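Local coordinates for protein putative invasin (Yersinia pseudotuberculosis IP 31758, PDB 5N40) that probably acts as a bacterial adhesin in host-cell attachment, presenting a C-type lectin-like domain at the end of immunoglobulin-like domains, at residues E22-D27 against L72-L77; G79-S84 against I99-A104. The protein carries 1 engineered substitution. All blocks are in the same frame, centred on the assembly; numbering follows the deposited sequence.

Contact 1. Residues E22-D27 against L72-L77; sequences EANGSD and LTAGTL
The backbone N of A74 gives a nearly straight hydrogen bond to D27 O (2.8 Å, 172° at the hydrogen). One residue further on, G75 O accepts from G25 N at 3.0 Å. That bond is more bent, and the donor sits above the carbonyl plane. Between these bonds the CB of A74 presses on E22 O, 3.1 Å away. T73 CG2 lies anti to the backbone N and comes 3.6 Å from G25 O. Residues 22-27 form the turn joining strands 13-22 and 28-34 of an immunoglobulin-like domain, and N24 shapes it as an Asx turn. Its OD1 takes two backbone donors: D27 N on a lone pair in the carbonyl plane, and S26 N from above that plane. N24 ND2 turns to D27 OD1, which it meets from above the carboxylate plane. The other carboxylate oxygen, D27 OD2, accepts from E22 N at 3.0 Å, tying the turn's ends. A23 is the centre of an inverse gamma turn, closed by a weak hydrogen bond from N24 N to E22 O (2.8 Å). A water donates to both A23 O and T76 O. T76 OG1 is hydrogen-bonded to N140 ND2, in the loop before strand 142-151.

Contact 2. Residues G79-S84 against I99-A104; sequences GTASLS and INVIPA
G79 and V101 form an antiparallel hydrogen-bonded pair, T80 and N100 a non-hydrogen-bonded pair, and A81 and I99 a second hydrogen-bonded pair, with the strand segments at 149°. Four backbone bonds join them. G79 N hydrogen-bonds to V101 O at 3.0 Å, and V101 N returns to G79 O. A81 N hydrogen-bonds to I99 O at 2.8 Å, and I99 N returns to A81 O. At the backbone angles of G79 (phi 155°, psi -157°) a side chain would collide with the carbonyl O of the residue before, which suits glycine. These are the two strands of the beta hairpin 79-87/90-102, inside the immunoglobulin-like domain. On its buried face, A81 CB lies 4.2 Å from I99 CB. V101 CG2, anti to the carbonyl carbon, is the methyl that meets A81 CB at 4.1 Å. Further along, the L83 and I99 side chains cross obliquely, meeting through their CD1 methyls at 3.9 Å. On the other face the T80 and N100 side chains run alongside each other in the same direction. T80 OG1 and N100 OD1 are not directly bonded at 3.9 Å; a water lies within hydrogen-bonding distance of both. N100 ND2 hydrogen-bonds to N20 OD1 on neighbouring strand 13-22.

How the contacts relate
The centres of contact 1 and contact 2 are about 9 Å apart, and both belong to the N-terminal immunoglobulin-like domain. Along the chain they come in series. Contact 1 closes with residues 72-77, which lead from strand 67-73 towards strand 79-87, where contact 2 opens. Both reach the same mixed sheet, in which strand 13-22 lies between strands 90-102 and 28-34. The two contacts also touch: A23 N probably hydrogen-bonds to I102 O, and L72 CD2 packs on I99 CD1. Contact 1 also meets the following immunoglobulin-like domain, through Y131 and N140, and P103 of contact 2 touches E205 and S206. The pair therefore lies where these two domains of the elongated adhesin meet.

Contact 1. Residues E22-D27 against L72-L77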
# COMPACT_ATOMS: atom_id res chain seq x y z
N GLU A 22 -13.44 -11.71 -23.53
CA GLU A 22 -12.76 -10.89 -22.55
C GLU A 22 -13.55 -9.61 -22.27
O GLU A 22 -14.22 -9.07 -23.15
CB GLU A 22 -11.34 -10.55 -23.03
CG GLU A 22 -10.45 -11.78 -23.08
CD GLU A 22 -9.11 -11.53 -23.75
OE1 GLU A 22 -8.92 -10.46 -24.36
OE2 GLU A 22 -8.25 -12.43 -23.66
N ALA A 23 -13.47 -9.16 -21.01
CA ALA A 23 -14.20 -7.96 -20.56
C ALA A 23 -13.45 -6.69 -20.98
O ALA A 23 -12.99 -5.90 -20.15
CB ALA A 23 -14.39 -8.01 -19.05
N ASN A 24 -13.36 -6.49 -22.30
CA ASN A 24 -12.58 -5.40 -22.88
C ASN A 24 -13.43 -4.43 -23.70
O ASN A 24 -12.87 -3.56 -24.38
CB ASN A 24 -11.46 -5.96 -23.75
CG ASN A 24 -11.97 -6.78 -24.93
OD1 ASN A 24 -13.17 -6.78 -25.23
ND2 ASN A 24 -11.06 -7.48 -25.61
N GLY A 25 -14.76 -4.55 -23.64
CA GLY A 25 -15.63 -3.65 -24.37
C GLY A 25 -15.65 -3.85 -25.87
O GLY A 25 -16.27 -3.04 -26.58
N SER A 26 -15.00 -4.90 -26.38
CA SER A 26 -14.90 -5.08 -27.83
C SER A 26 -15.03 -6.52 -28.30
O SER A 26 -15.44 -6.71 -29.45
CB SER A 26 -13.58 -4.51 -28.35
OG SER A 26 -12.47 -5.17 -27.76
N ASP A 27 -14.69 -7.53 -27.50
CA ASP A 27 -14.85 -8.91 -27.94
C ASP A 27 -16.32 -9.21 -28.23
O ASP A 27 -17.21 -8.69 -27.57
CB ASP A 27 -14.34 -9.89 -26.88
CG ASP A 27 -12.84 -10.10 -26.91
OD1 ASP A 27 -12.14 -9.38 -27.65
OD2 ASP A 27 -12.36 -11.00 -26.19
N LEU A 72 -23.44 -10.20 -29.55
CA LEU A 72 -23.16 -9.65 -28.24
C LEU A 72 -21.75 -9.07 -28.23
O LEU A 72 -20.81 -9.69 -28.74
CB LEU A 72 -23.26 -10.73 -27.16
CG LEU A 72 -22.98 -10.24 -25.74
CD1 LEU A 72 -24.26 -9.94 -25.03
CD2 LEU A 72 -22.16 -11.24 -24.96
N THR A 73 -21.61 -7.89 -27.65
CA THR A 73 -20.31 -7.27 -27.44
C THR A 73 -20.05 -7.19 -25.94
O THR A 73 -20.92 -6.75 -25.19
CB THR A 73 -20.25 -5.88 -28.08
OG1 THR A 73 -20.44 -6.00 -29.50
CG2 THR A 73 -18.91 -5.20 -27.81
N ALA A 74 -18.87 -7.62 -25.53
CA ALA A 74 -18.52 -7.58 -24.12
C ALA A 74 -18.63 -6.15 -23.59
O ALA A 74 -18.41 -5.18 -24.31
CB ALA A 74 -17.10 -8.11 -23.91
N GLY A 75 -18.99 -6.04 -22.32
CA GLY A 75 -18.74 -4.84 -21.55
C GLY A 75 -17.37 -4.89 -20.92
O GLY A 75 -16.46 -5.57 -21.41
N THR A 76 -17.22 -4.20 -19.79
CA THR A 76 -15.96 -4.18 -19.06
C THR A 76 -16.07 -4.85 -17.69
O THR A 76 -15.12 -4.77 -16.90
CB THR A 76 -15.47 -2.74 -18.92
OG1 THR A 76 -16.55 -1.91 -18.51
CG2 THR A 76 -14.94 -2.25 -20.26
N LEU A 77 -17.17 -5.55 -17.41
CA LEU A 77 -17.36 -6.28 -16.17
C LEU A 77 -17.22 -7.78 -16.42
O LEU A 77 -17.86 -8.32 -17.32
CB LEU A 77 -18.74 -5.99 -15.57
CG LEU A 77 -19.03 -4.52 -15.27
CD1 LEU A 77 -20.47 -4.34 -14.79
CD2 LEU A 77 -18.04 -3.99 -14.26
O HOH W 1 -12.49 -5.31 -17.59

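Contact 2. Residues G79-S84 against I99-A104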
# COMPACT_ATOMS: atom_id res chain seq x y z
N GLY A 79 -17.68 -11.79 -15.40
CA GLY A 79 -18.72 -12.59 -14.81
C GLY A 79 -19.21 -13.62 -15.81
O GLY A 79 -18.51 -13.98 -16.74
N THR A 80 -20.44 -14.08 -15.59
CA THR A 80 -21.12 -14.98 -16.51
C THR A 80 -22.32 -14.26 -17.11
O THR A 80 -23.22 -13.84 -16.38
CB THR A 80 -21.55 -16.26 -15.81
OG1 THR A 80 -20.41 -16.88 -15.19
CG2 THR A 80 -22.18 -17.23 -16.81
N ALA A 81 -22.32 -14.11 -18.43
CA ALA A 81 -23.47 -13.53 -19.13
C ALA A 81 -24.52 -14.61 -19.31
O ALA A 81 -24.29 -15.60 -20.01
CB ALA A 81 -23.06 -12.96 -20.49
N SER A 82 -25.68 -14.43 -18.68
CA SER A 82 -26.82 -15.31 -18.89
C SER A 82 -27.71 -14.70 -19.96
O SER A 82 -28.09 -13.53 -19.87
CB SER A 82 -27.60 -15.51 -17.59
OG SER A 82 -26.80 -16.17 -16.63
N LEU A 83 -28.05 -15.51 -20.96
CA LEU A 83 -28.80 -15.07 -22.12
C LEU A 83 -30.22 -15.61 -22.04
O LEU A 83 -30.42 -16.79 -21.75
CB LEU A 83 -28.14 -15.57 -23.41
CG LEU A 83 -26.67 -15.17 -23.60
CD1 LEU A 83 -26.03 -16.00 -24.70
CD2 LEU A 83 -26.58 -13.71 -23.92
N SER A 84 -31.20 -14.75 -22.32
CA SER A 84 -32.60 -15.16 -22.39
C SER A 84 -33.20 -14.71 -23.72
O SER A 84 -32.64 -13.87 -24.43
CB SER A 84 -33.42 -14.59 -21.23
OG SER A 84 -33.60 -13.19 -21.38
N ILE A 99 -22.14 -17.18 -21.47
CA ILE A 99 -20.84 -16.79 -21.99
C ILE A 99 -19.99 -16.36 -20.80
O ILE A 99 -20.42 -15.52 -20.00
CB ILE A 99 -20.95 -15.64 -23.01
CG1 ILE A 99 -21.86 -16.05 -24.17
CG2 ILE A 99 -19.57 -15.24 -23.52
CD1 ILE A 99 -22.26 -14.91 -25.05
N ASN A 100 -18.82 -16.96 -20.65
CA ASN A 100 -17.87 -16.51 -19.64
C ASN A 100 -17.22 -15.22 -20.13
O ASN A 100 -16.59 -15.20 -21.19
CB ASN A 100 -16.81 -17.57 -19.38
CG ASN A 100 -17.38 -18.83 -18.76
OD1 ASN A 100 -18.26 -18.77 -17.90
ND2 ASN A 100 -16.89 -19.97 -19.20
N VAL A 101 -17.40 -14.15 -19.36
CA VAL A 101 -16.76 -12.88 -19.63
C VAL A 101 -15.56 -12.81 -18.69
O VAL A 101 -15.71 -12.50 -17.50
CB VAL A 101 -17.72 -11.71 -19.45
CG1 VAL A 101 -17.09 -10.42 -19.97
CG2 VAL A 101 -19.04 -11.99 -20.16
N ILE A 102 -14.39 -13.13 -19.22
CA ILE A 102 -13.20 -13.33 -18.40
C ILE A 102 -12.42 -12.03 -18.31
O ILE A 102 -12.70 -11.08 -19.06
CB ILE A 102 -12.33 -14.48 -18.95
CG1 ILE A 102 -11.67 -14.10 -20.29
CG2 ILE A 102 -13.17 -15.75 -19.09
CD1 ILE A 102 -10.70 -15.15 -20.81
N PRO A 103 -11.45 -11.94 -17.41
CA PRO A 103 -10.68 -10.70 -17.25
C PRO A 103 -9.94 -10.30 -18.51
O PRO A 103 -9.46 -11.14 -19.28
CB PRO A 103 -9.70 -11.04 -16.12
CG PRO A 103 -10.38 -12.08 -15.33
CD PRO A 103 -11.15 -12.91 -16.34
N ALA A 104 -9.81 -8.99 -18.69
CA ALA A 104 -9.07 -8.46 -19.82
C ALA A 104 -7.59 -8.44 -19.50
O ALA A 104 -7.19 -7.90 -18.45
CB ALA A 104 -9.55 -7.05 -20.15
O HOH W 2 -17.30 -17.01 -15.95